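Local coordinates for beta-galactosidase (Trichoderma reesei, PDB 3OG2), which probably hydrolyses terminal non-reducing beta-D-galactose residues from beta-D-galactosides, as a member of glycoside hydrolase family 35, at residues A[783-788]-A[928-933]; A[919-924]-A[939-944]; A[223-228]-A[270-275]. One frame throughout, in Å; residues are numbered along the deposited sequence.

Interaction 1: A[783-788]-A[928-933]; sequences DSTGLD and YGKYVS. With NAG (2-acetamido-2-deoxy-beta-D-glucopyranose), chain C.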
ATOM      1  N   ASP A 783     -15.810 -13.408 -17.602  1.00  8.11           N
ATOM      2  CA  ASP A 783     -15.078 -13.055 -16.388  1.00 10.01           C
ATOM      3  C   ASP A 783     -15.288 -11.582 -16.053  1.00  8.41           C
ATOM      4  O   ASP A 783     -15.551 -10.781 -16.947  1.00  8.76           O
ATOM      5  CB  ASP A 783     -13.561 -13.185 -16.558  1.00 12.17           C
ATOM      6  CG  ASP A 783     -12.910 -13.339 -15.180  1.00 12.69           C
ATOM      7  OD1 ASP A 783     -13.567 -13.815 -14.207  1.00 13.28           O
ATOM      8  OD2 ASP A 783     -11.720 -12.931 -15.040  1.00 16.98           O
ATOM      9  N   SER A 784     -15.123 -11.199 -14.805  1.00  8.48           N
ATOM     10  CA  SER A 784     -15.059  -9.804 -14.415  1.00  8.74           C
ATOM     11  C   SER A 784     -13.760  -9.567 -13.673  1.00  8.23           C
ATOM     12  O   SER A 784     -13.442 -10.347 -12.749  1.00 10.06           O
ATOM     13  CB  SER A 784     -16.214  -9.408 -13.478  1.00 10.33           C
ATOM     14  OG  SER A 784     -15.985  -8.040 -13.055  1.00  9.96           O
ATOM     15  N   THR A 785     -13.044  -8.515 -14.056  1.00  8.10           N
ATOM     16  CA  THR A 785     -11.810  -8.190 -13.304  1.00  7.43           C
ATOM     17  C   THR A 785     -12.107  -7.125 -12.262  1.00  6.53           C
ATOM     18  O   THR A 785     -11.186  -6.530 -11.697  1.00  8.20           O
ATOM     19  CB  THR A 785     -10.704  -7.755 -14.279  1.00  7.79           C
ATOM     20  OG1 THR A 785     -11.300  -6.752 -15.126  1.00  8.91           O
ATOM     21  CG2 THR A 785     -10.241  -8.958 -15.102  1.00  9.27           C
ATOM     22  N   GLY A 786     -13.369  -6.895 -11.958  1.00  7.35           N
ATOM     23  CA  GLY A 786     -13.785  -5.966 -10.877  1.00  7.79           C
ATOM     24  C   GLY A 786     -14.703  -4.906 -11.434  1.00  6.82           C
ATOM     25  O   GLY A 786     -14.921  -4.841 -12.664  1.00  7.96           O
ATOM     26  N   LEU A 787     -15.252  -4.062 -10.596  1.00  7.09           N
ATOM     27  CA  LEU A 787     -16.074  -2.943 -11.060  1.00  6.74           C
ATOM     28  C   LEU A 787     -15.185  -1.708 -11.163  1.00  6.91           C
ATOM     29  O   LEU A 787     -14.195  -1.560 -10.397  1.00  7.68           O
ATOM     30  CB  LEU A 787     -17.200  -2.693 -10.039  1.00  7.53           C
ATOM     31  CG  LEU A 787     -18.068  -3.946  -9.814  1.00  8.09           C
ATOM     32  CD1 LEU A 787     -19.206  -3.630  -8.851  1.00 11.15           C
ATOM     33  CD2 LEU A 787     -18.605  -4.470 -11.146  1.00 10.69           C
ATOM     34  N   ASP A 788     -15.485  -0.859 -12.128  1.00  7.54           N
ATOM     35  CA  ASP A 788     -14.640   0.303 -12.348  1.00  8.43           C
ATOM     36  C   ASP A 788     -14.771   1.311 -11.193  1.00  7.41           C
ATOM     37  O   ASP A 788     -15.775   1.339 -10.466  1.00  8.86           O
ATOM     38  CB  ASP A 788     -15.035   1.013 -13.652  1.00 10.17           C
ATOM     39  CG  ASP A 788     -14.704   0.179 -14.889  1.00 11.99           C
ATOM     40  OD1 ASP A 788     -13.875  -0.769 -14.861  1.00 14.87           O
ATOM     41  OD2 ASP A 788     -15.248   0.474 -15.983  1.00 18.60           O
ATOM     42  N   TYR A 928      -6.273 -15.893  -3.896  1.00  7.79           N
ATOM     43  CA  TYR A 928      -5.029 -15.158  -3.789  1.00  7.01           C
ATOM     44  C   TYR A 928      -4.346 -15.012  -5.133  1.00  6.94           C
ATOM     45  O   TYR A 928      -3.119 -14.830  -5.207  1.00  9.03           O
ATOM     46  CB  TYR A 928      -4.093 -15.782  -2.695  1.00  9.07           C
ATOM     47  CG  TYR A 928      -4.041 -14.854  -1.482  1.00  7.88           C
ATOM     48  CD1 TYR A 928      -3.143 -13.831  -1.419  1.00  8.06           C
ATOM     49  CD2 TYR A 928      -4.939 -15.045  -0.415  1.00  8.86           C
ATOM     50  CE1 TYR A 928      -3.124 -12.994  -0.282  1.00  7.87           C
ATOM     51  CE2 TYR A 928      -4.948 -14.207   0.717  1.00  8.50           C
ATOM     52  CZ  TYR A 928      -4.019 -13.185   0.762  1.00  8.52           C
ATOM     53  OH  TYR A 928      -4.032 -12.360   1.864  1.00 10.61           O
ATOM     54  N   GLY A 929      -5.121 -15.089  -6.215  1.00  7.55           N
ATOM     55  CA  GLY A 929      -4.441 -14.800  -7.493  1.00  8.36           C
ATOM     56  C   GLY A 929      -5.384 -15.040  -8.683  1.00  7.37           C
ATOM     57  O   GLY A 929      -6.122 -16.059  -8.741  1.00  8.48           O
ATOM     58  N   LYS A 930      -5.331 -14.108  -9.604  1.00  8.03           N
ATOM     59  CA  LYS A 930      -5.917 -14.253 -10.902  1.00  8.87           C
ATOM     60  C   LYS A 930      -4.730 -14.153 -11.858  1.00  7.90           C
ATOM     61  O   LYS A 930      -4.060 -13.159 -11.972  1.00  9.86           O
ATOM     62  CB  LYS A 930      -6.944 -13.111 -11.149  1.00  9.75           C
ATOM     63  CG  LYS A 930      -7.595 -13.238 -12.519  1.00 14.66           C
ATOM     64  CD  LYS A 930      -8.899 -12.434 -12.627  1.00 19.01           C
ATOM     65  CE  LYS A 930     -10.099 -13.192 -12.109  1.00 16.78           C
ATOM     66  NZ  LYS A 930     -11.404 -12.497 -12.322  1.00 15.53           N
ATOM     67  N   TYR A 931      -4.507 -15.266 -12.556  1.00  8.53           N
ATOM     68  CA  TYR A 931      -3.398 -15.409 -13.484  1.00  8.03           C
ATOM     69  C   TYR A 931      -3.959 -15.432 -14.889  1.00  7.81           C
ATOM     70  O   TYR A 931      -4.868 -16.202 -15.176  1.00 10.27           O
ATOM     71  CB  TYR A 931      -2.686 -16.749 -13.196  1.00  9.30           C
ATOM     72  CG  TYR A 931      -1.534 -17.000 -14.160  1.00  9.84           C
ATOM     73  CD1 TYR A 931      -0.347 -16.291 -13.984  1.00 10.29           C
ATOM     74  CD2 TYR A 931      -1.651 -17.890 -15.201  1.00 11.58           C
ATOM     75  CE1 TYR A 931       0.723 -16.493 -14.863  1.00 10.64           C
ATOM     76  CE2 TYR A 931      -0.613 -18.147 -16.105  1.00 11.67           C
ATOM     77  CZ  TYR A 931       0.566 -17.431 -15.904  1.00 11.37           C
ATOM     78  OH  TYR A 931       1.635 -17.622 -16.753  1.00 12.61           O
ATOM     79  N   VAL A 932      -3.393 -14.619 -15.786  1.00  9.31           N
ATOM     80  CA  VAL A 932      -3.937 -14.513 -17.117  1.00  8.96           C
ATOM     81  C   VAL A 932      -2.761 -14.711 -18.068  1.00  9.00           C
ATOM     82  O   VAL A 932      -1.930 -13.824 -18.282  1.00  9.60           O
ATOM     83  CB  VAL A 932      -4.679 -13.173 -17.393  1.00  8.75           C
ATOM     84  CG1 VAL A 932      -5.168 -13.154 -18.840  1.00 10.80           C
ATOM     85  CG2 VAL A 932      -5.841 -13.000 -16.410  1.00 10.46           C
ATOM     86  N   SER A 933      -2.707 -15.915 -18.644  1.00  9.64           N
ATOM     87  CA  SER A 933      -1.428 -16.348 -19.243  1.00 10.05           C
ATOM     88  C   SER A 933      -1.077 -15.529 -20.481  1.00  9.78           C
ATOM     89  O   SER A 933       0.116 -15.380 -20.811  1.00 12.17           O
ATOM     90  CB  SER A 933      -1.464 -17.855 -19.564  1.00 11.53           C
ATOM     91  OG  SER A 933      -2.150 -18.067 -20.810  1.00 12.32           O
TER
HETATM   92  C1  NAG C   1       3.338 -14.793 -20.997  1.00 14.32           C
HETATM   93  C2  NAG C   1       2.892 -13.437 -20.422  1.00 12.47           C
HETATM   94  C3  NAG C   1       2.105 -12.696 -21.513  1.00 12.84           C
HETATM   95  C4  NAG C   1       2.949 -12.537 -22.787  1.00 15.89           C
HETATM   96  C5  NAG C   1       3.531 -13.911 -23.199  1.00 19.25           C
HETATM   97  C6  NAG C   1       4.511 -13.786 -24.360  1.00 28.12           C
HETATM   98  C7  NAG C   1       2.338 -13.438 -18.042  1.00 11.36           C
HETATM   99  C8  NAG C   1       1.452 -14.070 -16.977  1.00 13.42           C
HETATM  100  N2  NAG C   1       1.995 -13.707 -19.290  1.00 11.95           N
HETATM  101  O3  NAG C   1       1.690 -11.441 -21.003  1.00 14.69           O
HETATM  102  O4  NAG C   1       2.086 -12.133 -23.837  1.00 16.81           O
HETATM  103  O5  NAG C   1       4.180 -14.528 -22.107  1.00 16.61           O
HETATM  104  O6  NAG C   1       4.778 -15.125 -24.827  1.00 37.15           O
HETATM  105  O7  NAG C   1       3.323 -12.782 -17.750  1.00 16.04           O
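T785 and K930 have the nearest CA atoms of loop 783-788 and segment 928-933, yet these lie 8.8 Å apart, so a long side chain has to span the gap between the backbones. K930 supplies it. Its CG sets out anti to the backbone N (chi1 -180°), and a bend at chi3 (-85°) brings the ammonium group to the carboxylate of D783, which approaches from the opposite direction. The salt bridge is short, with K930 NZ 2.8 Å from D783 OD2 on the syn side and 19° out of the carboxylate plane. A weak bond of 3.2 Å runs from K930 NZ to D783 OD1. The carbonyl oxygen S784 O also lies 3.0 Å from K930 NZ. The loop itself is shaped by an ST turn, in which S784 OG accepts from G786 N at 3.1 Å. Beyond the segments, D783 OD2 pairs with R918 and OD1 bonds to T712. An asparagine here would probably leave both K930 and R918 without the negative charge that balances them. At the far end of 928-933, S933 O accepts from N2 of the glycan's NAG at 2.9 Å, and the acetyl methyl of that sugar lies obliquely by the Y931 ring. The chemistry implies an electrostatic tie between two all-beta domains: one buried aspartate shared by two cations is likely to stay ionised.

Interaction 2: A[919-924]-A[939-944]; sequences ALLYVN and TEFPVP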
ATOM      1  N   ALA A 919      -6.243 -18.635 -14.794  1.00  9.07           N
ATOM      2  CA  ALA A 919      -6.272 -19.510 -13.621  1.00  8.60           C
ATOM      3  C   ALA A 919      -6.598 -18.656 -12.397  1.00  7.92           C
ATOM      4  O   ALA A 919      -6.329 -17.430 -12.343  1.00 10.33           O
ATOM      5  CB  ALA A 919      -4.905 -20.181 -13.406  1.00 10.51           C
ATOM      6  N   LEU A 920      -7.212 -19.281 -11.428  1.00  8.13           N
ATOM      7  CA  LEU A 920      -7.456 -18.702 -10.113  1.00  8.07           C
ATOM      8  C   LEU A 920      -6.691 -19.558  -9.083  1.00  8.64           C
ATOM      9  O   LEU A 920      -6.746 -20.779  -9.158  1.00 10.77           O
ATOM     10  CB  LEU A 920      -8.931 -18.701  -9.761  1.00  9.27           C
ATOM     11  CG  LEU A 920      -9.831 -17.930 -10.712  1.00 12.31           C
ATOM     12  CD1 LEU A 920     -11.282 -18.225 -10.399  1.00 15.28           C
ATOM     13  CD2 LEU A 920      -9.563 -16.425 -10.516  1.00 17.60           C
ATOM     14  N   LEU A 921      -6.047 -18.861  -8.160  1.00  7.95           N
ATOM     15  CA  LEU A 921      -5.284 -19.513  -7.092  1.00  7.88           C
ATOM     16  C   LEU A 921      -6.059 -19.383  -5.774  1.00  7.79           C
ATOM     17  O   LEU A 921      -6.403 -18.244  -5.416  1.00  8.82           O
ATOM     18  CB  LEU A 921      -3.897 -18.860  -6.971  1.00  9.30           C
ATOM     19  CG  LEU A 921      -3.064 -19.346  -5.794  1.00  9.99           C
ATOM     20  CD1 LEU A 921      -2.619 -20.807  -5.950  1.00 12.54           C
ATOM     21  CD2 LEU A 921      -1.829 -18.435  -5.685  1.00 11.90           C
ATOM     22  N   TYR A 922      -6.313 -20.454  -5.070  1.00  8.54           N
ATOM     23  CA  TYR A 922      -6.936 -20.430  -3.766  1.00  8.36           C
ATOM     24  C   TYR A 922      -5.995 -21.043  -2.753  1.00  8.11           C
ATOM     25  O   TYR A 922      -5.324 -22.039  -3.037  1.00  9.24           O
ATOM     26  CB  TYR A 922      -8.214 -21.216  -3.814  1.00 10.21           C
ATOM     27  CG  TYR A 922      -9.383 -20.483  -4.415  1.00 11.92           C
ATOM     28  CD1 TYR A 922     -10.195 -19.804  -3.496  1.00 14.95           C
ATOM     29  CD2 TYR A 922      -9.779 -20.449  -5.738  1.00 15.79           C
ATOM     30  CE1 TYR A 922     -11.325 -19.077  -3.765  1.00 16.89           C
ATOM     31  CE2 TYR A 922     -10.958 -19.681  -6.029  1.00 16.11           C
ATOM     32  CZ  TYR A 922     -11.689 -19.021  -5.092  1.00 19.31           C
ATOM     33  OH  TYR A 922     -12.868 -18.305  -5.375  1.00 23.12           O
ATOM     34  N   VAL A 923      -5.947 -20.422  -1.604  1.00  8.41           N
ATOM     35  CA  VAL A 923      -5.184 -20.969  -0.465  1.00  8.66           C
ATOM     36  C   VAL A 923      -6.097 -20.979   0.753  1.00  7.08           C
ATOM     37  O   VAL A 923      -6.508 -19.907   1.207  1.00  7.95           O
ATOM     38  CB  VAL A 923      -3.914 -20.179  -0.201  1.00  8.88           C
ATOM     39  CG1 VAL A 923      -3.233 -20.774   1.047  1.00 10.21           C
ATOM     40  CG2 VAL A 923      -3.020 -20.205  -1.438  1.00 10.73           C
ATOM     41  N   ASN A 924      -6.423 -22.124   1.292  1.00  8.39           N
ATOM     42  CA  ASN A 924      -7.302 -22.290   2.424  1.00  8.29           C
ATOM     43  C   ASN A 924      -8.574 -21.481   2.265  1.00  8.74           C
ATOM     44  O   ASN A 924      -9.112 -20.870   3.186  1.00  9.38           O
ATOM     45  CB  ASN A 924      -6.572 -21.906   3.730  1.00  8.97           C
ATOM     46  CG  ASN A 924      -5.444 -22.896   3.990  1.00 10.51           C
ATOM     47  OD1 ASN A 924      -5.589 -24.092   3.710  1.00 11.09           O
ATOM     48  ND2 ASN A 924      -4.317 -22.445   4.506  1.00 11.55           N
ATOM     49  N   THR A 939       3.333 -13.398 -12.470  1.00  9.26           N
ATOM     50  CA  THR A 939       3.588 -14.842 -12.465  1.00  9.97           C
ATOM     51  C   THR A 939       3.838 -15.349 -11.052  1.00  9.49           C
ATOM     52  O   THR A 939       3.716 -16.538 -10.789  1.00 11.58           O
ATOM     53  CB  THR A 939       4.826 -15.207 -13.313  1.00 11.21           C
ATOM     54  OG1 THR A 939       5.943 -14.366 -12.919  1.00 13.52           O
ATOM     55  CG2 THR A 939       4.575 -15.003 -14.812  1.00 14.12           C
ATOM     56  N   GLU A 940       4.186 -14.453 -10.107  1.00  9.09           N
ATOM     57  CA  GLU A 940       4.537 -14.845  -8.731  1.00  9.53           C
ATOM     58  C   GLU A 940       3.501 -14.258  -7.798  1.00  8.78           C
ATOM     59  O   GLU A 940       3.288 -13.011  -7.787  1.00  9.53           O
ATOM     60  CB  GLU A 940       5.948 -14.354  -8.430  1.00 11.72           C
ATOM     61  CG  GLU A 940       6.315 -14.572  -6.951  1.00 13.65           C
ATOM     62  CD  GLU A 940       7.788 -14.503  -6.687  1.00 17.83           C
ATOM     63  OE1 GLU A 940       8.607 -14.276  -7.598  1.00 25.19           O
ATOM     64  OE2 GLU A 940       8.166 -14.698  -5.505  1.00 19.93           O
ATOM     65  N   PHE A 941       2.851 -15.106  -7.006  1.00  8.70           N
ATOM     66  CA  PHE A 941       1.696 -14.784  -6.160  1.00  8.22           C
ATOM     67  C   PHE A 941       2.039 -15.004  -4.703  1.00  8.11           C
ATOM     68  O   PHE A 941       1.971 -16.155  -4.247  1.00  8.62           O
ATOM     69  CB  PHE A 941       0.466 -15.659  -6.562  1.00  7.86           C
ATOM     70  CG  PHE A 941       0.020 -15.264  -7.965  1.00  8.25           C
ATOM     71  CD1 PHE A 941       0.569 -15.810  -9.099  1.00  9.53           C
ATOM     72  CD2 PHE A 941      -0.993 -14.282  -8.116  1.00  8.70           C
ATOM     73  CE1 PHE A 941       0.129 -15.440 -10.392  1.00  9.95           C
ATOM     74  CE2 PHE A 941      -1.459 -13.934  -9.393  1.00  8.26           C
ATOM     75  CZ  PHE A 941      -0.893 -14.489 -10.516  1.00  9.89           C
ATOM     76  N   PRO A 942       2.452 -13.971  -3.979  1.00  7.70           N
ATOM     77  CA  PRO A 942       2.794 -14.166  -2.547  1.00  8.29           C
ATOM     78  C   PRO A 942       1.517 -14.403  -1.768  1.00  7.74           C
ATOM     79  O   PRO A 942       0.432 -13.848  -2.100  1.00  9.22           O
ATOM     80  CB  PRO A 942       3.379 -12.816  -2.128  1.00  9.59           C
ATOM     81  CG  PRO A 942       2.804 -11.842  -3.098  1.00 12.92           C
ATOM     82  CD  PRO A 942       2.657 -12.581  -4.403  1.00  8.87           C
ATOM     83  N   VAL A 943       1.598 -15.209  -0.728  1.00  7.96           N
ATOM     84  CA  VAL A 943       0.478 -15.504   0.172  1.00  7.84           C
ATOM     85  C   VAL A 943       1.016 -15.400   1.571  1.00  8.24           C
ATOM     86  O   VAL A 943       1.995 -16.081   1.832  1.00  9.62           O
ATOM     87  CB  VAL A 943      -0.163 -16.868  -0.115  1.00  7.99           C
ATOM     88  CG1 VAL A 943      -1.338 -17.065   0.831  1.00 10.69           C
ATOM     89  CG2 VAL A 943      -0.583 -16.925  -1.593  1.00  8.90           C
ATOM     90  N   PRO A 944       0.450 -14.585   2.451  1.00  8.49           N
ATOM     91  CA  PRO A 944       1.084 -14.416   3.762  1.00  9.10           C
ATOM     92  C   PRO A 944       0.908 -15.592   4.711  1.00  9.11           C
ATOM     93  O   PRO A 944      -0.101 -16.265   4.727  1.00  9.60           O
ATOM     94  CB  PRO A 944       0.326 -13.229   4.362  1.00  9.63           C
ATOM     95  CG  PRO A 944      -1.004 -13.258   3.676  1.00 10.30           C
ATOM     96  CD  PRO A 944      -0.775 -13.786   2.283  1.00  9.04           C
TER
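L921 and V943 have the largest areas buried here, and each pairs with a different partner on the facing strand: L921 with F941, V943 with V923. The L921 to F941 pair is the closer. L921 places CG anti to its backbone nitrogen (chi1 174°), which carries the branch methyl CD2 to within 3.7 Å of F941 CB as the two side chains slide past each other in opposite directions. The closest touch is to the beta carbon; the phenyl ring, with chi1 -66° setting CG beside its own backbone N, lies obliquely to the same CD2, and the F941 side chain also packs against Y931 and T340. V923 and V943 instead meet tip to tip. V923 CG2 stands 4.1 Å from V943 CG2, and V923 CG1 is 4.2 Å from V943 CG1, so both branches take part. Compact beta-branched valines suit this place, where the CA atoms of V923 and V943 are only 7.9 Å apart; the longer leucine serves where the L921 and F941 CA atoms are 8.5 Å apart. These contacts are wholly apolar, as expected where sheets pack face to face in a beta sandwich. Strand 917-923 belongs to the five-stranded antiparallel sheet, between strands 953-962 and 926-932, whereas strand 940-943 pairs with 900-908 in the other. F906 of that last strand touches L921, V923 and V943, while I956 and L948 add to the packing round V923.

Interaction 3: A[223-228]-A[270-275]; sequences GAPGTG and PSTPFS
P225 and T272 make the nearest approach between two surface loops, with P225 CG 4.1 Å from the methyl CG2 of T272. The pyrrolidine ring and the threonine cross obliquely, an apolar touch to which S271 adds a looser one, its OG lying 4.5 Å from P225 CB. The methyl is turned to P225 while the hydroxyl of T272, with chi1 at 58°, bonds to S269 just before the segment; threonine can thus serve an apolar and a polar neighbour at once. P225 is in turn fixed by its place in a type II turn running from A224 to T227. Proline suits the second position of such a turn, and G226 meets the positive phi (99°) of the third. A224 O accepts twice from T227, from its backbone N at 3.0 Å and from its OG1 at 2.6 Å. Further out, A224 packs on I268 of helix 261-268, and T272 on W28 of strand 26-28. Both segments are helix-to-strand connections of the TIM barrel: 223-228 lies between helix 193-205 and strand 236-239, while the loop holding 270-275 leads from helix 261-268 into strand 275-280, the parallel neighbour of 236-239.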
ATOM      1  N   GLY A 223     -13.085  22.713  -0.756  1.00  8.82           N
ATOM      2  CA  GLY A 223     -13.338  22.328   0.636  1.00  9.27           C
ATOM      3  C   GLY A 223     -12.414  23.066   1.574  1.00  8.91           C
ATOM      4  O   GLY A 223     -12.428  22.771   2.795  1.00 10.35           O
ATOM      5  N   ALA A 224     -11.557  23.983   1.149  1.00  9.29           N
ATOM      6  CA  ALA A 224     -10.665  24.646   2.061  1.00  9.72           C
ATOM      7  C   ALA A 224     -11.394  25.487   3.076  1.00  9.83           C
ATOM      8  O   ALA A 224     -12.468  26.032   2.788  1.00 10.64           O
ATOM      9  CB  ALA A 224      -9.710  25.531   1.259  1.00 11.02           C
ATOM     10  N   PRO A 225     -10.770  25.679   4.251  1.00 11.65           N
ATOM     11  CA  PRO A 225     -11.286  26.706   5.169  1.00 12.24           C
ATOM     12  C   PRO A 225     -11.488  28.034   4.462  1.00 13.72           C
ATOM     13  O   PRO A 225     -10.675  28.449   3.660  1.00 17.82           O
ATOM     14  CB  PRO A 225     -10.132  26.816   6.159  1.00 15.30           C
ATOM     15  CG  PRO A 225      -9.595  25.399   6.214  1.00 15.08           C
ATOM     16  CD  PRO A 225      -9.574  24.932   4.756  1.00 12.80           C
ATOM     17  N   GLY A 226     -12.607  28.702   4.744  1.00 15.14           N
ATOM     18  CA  GLY A 226     -12.919  29.950   4.058  1.00 19.36           C
ATOM     19  C   GLY A 226     -13.908  29.715   2.918  1.00 17.91           C
ATOM     20  O   GLY A 226     -14.446  30.705   2.406  1.00 20.78           O
ATOM     21  N   THR A 227     -14.174  28.483   2.502  1.00 14.05           N
ATOM     22  CA  THR A 227     -15.108  28.281   1.414  1.00 12.60           C
ATOM     23  C   THR A 227     -16.529  28.037   1.908  1.00 12.74           C
ATOM     24  O   THR A 227     -17.450  27.767   1.139  1.00 15.56           O
ATOM     25  CB  THR A 227     -14.675  27.092   0.517  1.00 12.82           C
ATOM     26  OG1 THR A 227     -14.625  25.901   1.301  1.00 12.36           O
ATOM     27  CG2 THR A 227     -13.307  27.331  -0.126  1.00 15.47           C
ATOM     28  N   GLY A 228     -16.789  28.163   3.203  1.00 13.59           N
ATOM     29  CA  GLY A 228     -18.143  28.127   3.683  1.00 15.57           C
ATOM     30  C   GLY A 228     -18.686  26.714   3.864  1.00 12.58           C
ATOM     31  O   GLY A 228     -18.068  25.769   4.397  1.00 13.04           O
ATOM     32  N   PRO A 270      -3.823  29.427   4.136  1.00 11.95           N
ATOM     33  CA  PRO A 270      -2.639  29.834   4.912  1.00 13.30           C
ATOM     34  C   PRO A 270      -2.799  29.621   6.417  1.00 11.58           C
ATOM     35  O   PRO A 270      -1.804  29.598   7.154  1.00 12.94           O
ATOM     36  CB  PRO A 270      -2.514  31.354   4.598  1.00 14.62           C
ATOM     37  CG  PRO A 270      -3.899  31.764   4.176  1.00 16.13           C
ATOM     38  CD  PRO A 270      -4.510  30.569   3.438  1.00 15.49           C
ATOM     39  N   SER A 271      -4.018  29.400   6.887  1.00 11.48           N
ATOM     40  CA  SER A 271      -4.260  29.244   8.325  1.00 12.15           C
ATOM     41  C   SER A 271      -4.034  27.817   8.829  1.00 10.96           C
ATOM     42  O   SER A 271      -4.106  27.593  10.066  1.00 11.52           O
ATOM     43  CB  SER A 271      -5.691  29.677   8.674  1.00 14.98           C
ATOM     44  OG  SER A 271      -6.646  28.750   8.147  1.00 18.88           O
ATOM     45  N   THR A 272      -3.777  26.859   7.891  1.00  9.07           N
ATOM     46  CA  THR A 272      -3.668  25.453   8.316  1.00  9.72           C
ATOM     47  C   THR A 272      -2.374  24.862   7.801  1.00  8.73           C
ATOM     48  O   THR A 272      -1.729  25.411   6.892  1.00  9.62           O
ATOM     49  CB  THR A 272      -4.907  24.648   7.855  1.00  9.50           C
ATOM     50  OG1 THR A 272      -5.068  24.722   6.427  1.00 11.15           O
ATOM     51  CG2 THR A 272      -6.198  25.173   8.453  1.00  9.70           C
ATOM     52  N   PRO A 273      -1.931  23.757   8.378  1.00  8.35           N
ATOM     53  CA  PRO A 273      -0.613  23.241   7.984  1.00  9.50           C
ATOM     54  C   PRO A 273      -0.562  22.767   6.564  1.00  7.99           C
ATOM     55  O   PRO A 273      -1.499  22.137   6.087  1.00  9.43           O
ATOM     56  CB  PRO A 273      -0.462  22.048   8.950  1.00 10.10           C
ATOM     57  CG  PRO A 273      -1.362  22.316  10.106  1.00 11.93           C
ATOM     58  CD  PRO A 273      -2.562  23.015   9.487  1.00  9.01           C
ATOM     59  N   PHE A 274       0.560  23.006   5.907  1.00  8.11           N
ATOM     60  CA  PHE A 274       0.719  22.447   4.551  1.00  7.58           C
ATOM     61  C   PHE A 274       0.735  20.919   4.626  1.00  7.11           C
ATOM     62  O   PHE A 274       1.582  20.317   5.272  1.00  8.03           O
ATOM     63  CB  PHE A 274       1.961  23.012   3.887  1.00  9.03           C
ATOM     64  CG  PHE A 274       2.208  22.412   2.496  1.00  8.84           C
ATOM     65  CD1 PHE A 274       1.186  22.127   1.611  1.00  8.94           C
ATOM     66  CD2 PHE A 274       3.546  22.135   2.155  1.00  9.58           C
ATOM     67  CE1 PHE A 274       1.476  21.493   0.379  1.00  9.23           C
ATOM     68  CE2 PHE A 274       3.814  21.528   0.937  1.00 10.89           C
ATOM     69  CZ  PHE A 274       2.785  21.217   0.053  1.00 10.37           C
ATOM     70  N   SER A 275      -0.275  20.329   3.963  1.00  7.33           N
ATOM     71  CA  SER A 275      -0.562  18.901   4.087  1.00  7.07           C
ATOM     72  C   SER A 275      -0.661  18.192   2.748  1.00  6.70           C
ATOM     73  O   SER A 275      -1.471  18.571   1.911  1.00  7.90           O
ATOM     74  CB  SER A 275      -1.914  18.748   4.790  1.00  7.61           C
ATOM     75  OG  SER A 275      -1.898  19.360   6.090  1.00  8.75           O
TER

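Interactions 1 and 2 adjoin, their centres 12 Å apart, and share one sheet: strands 917-923 and 926-932 are antiparallel neighbours in it, with probable hydrogen bonds from Y928 N to L921 O and from A919 N to Y931 O, each 2.8 Å. G929 also packs on the F941 ring. Interaction 2 is the buried core, purely apolar between facing sheets, whereas interaction 1, partly buried at the sheet's outermost strand, uses charge to reach another domain. Interaction 3 stands apart in the TIM barrel, its nearest atoms about 24 Å from interaction 1, and is a small, more exposed loop contact of weak van der Waals kind.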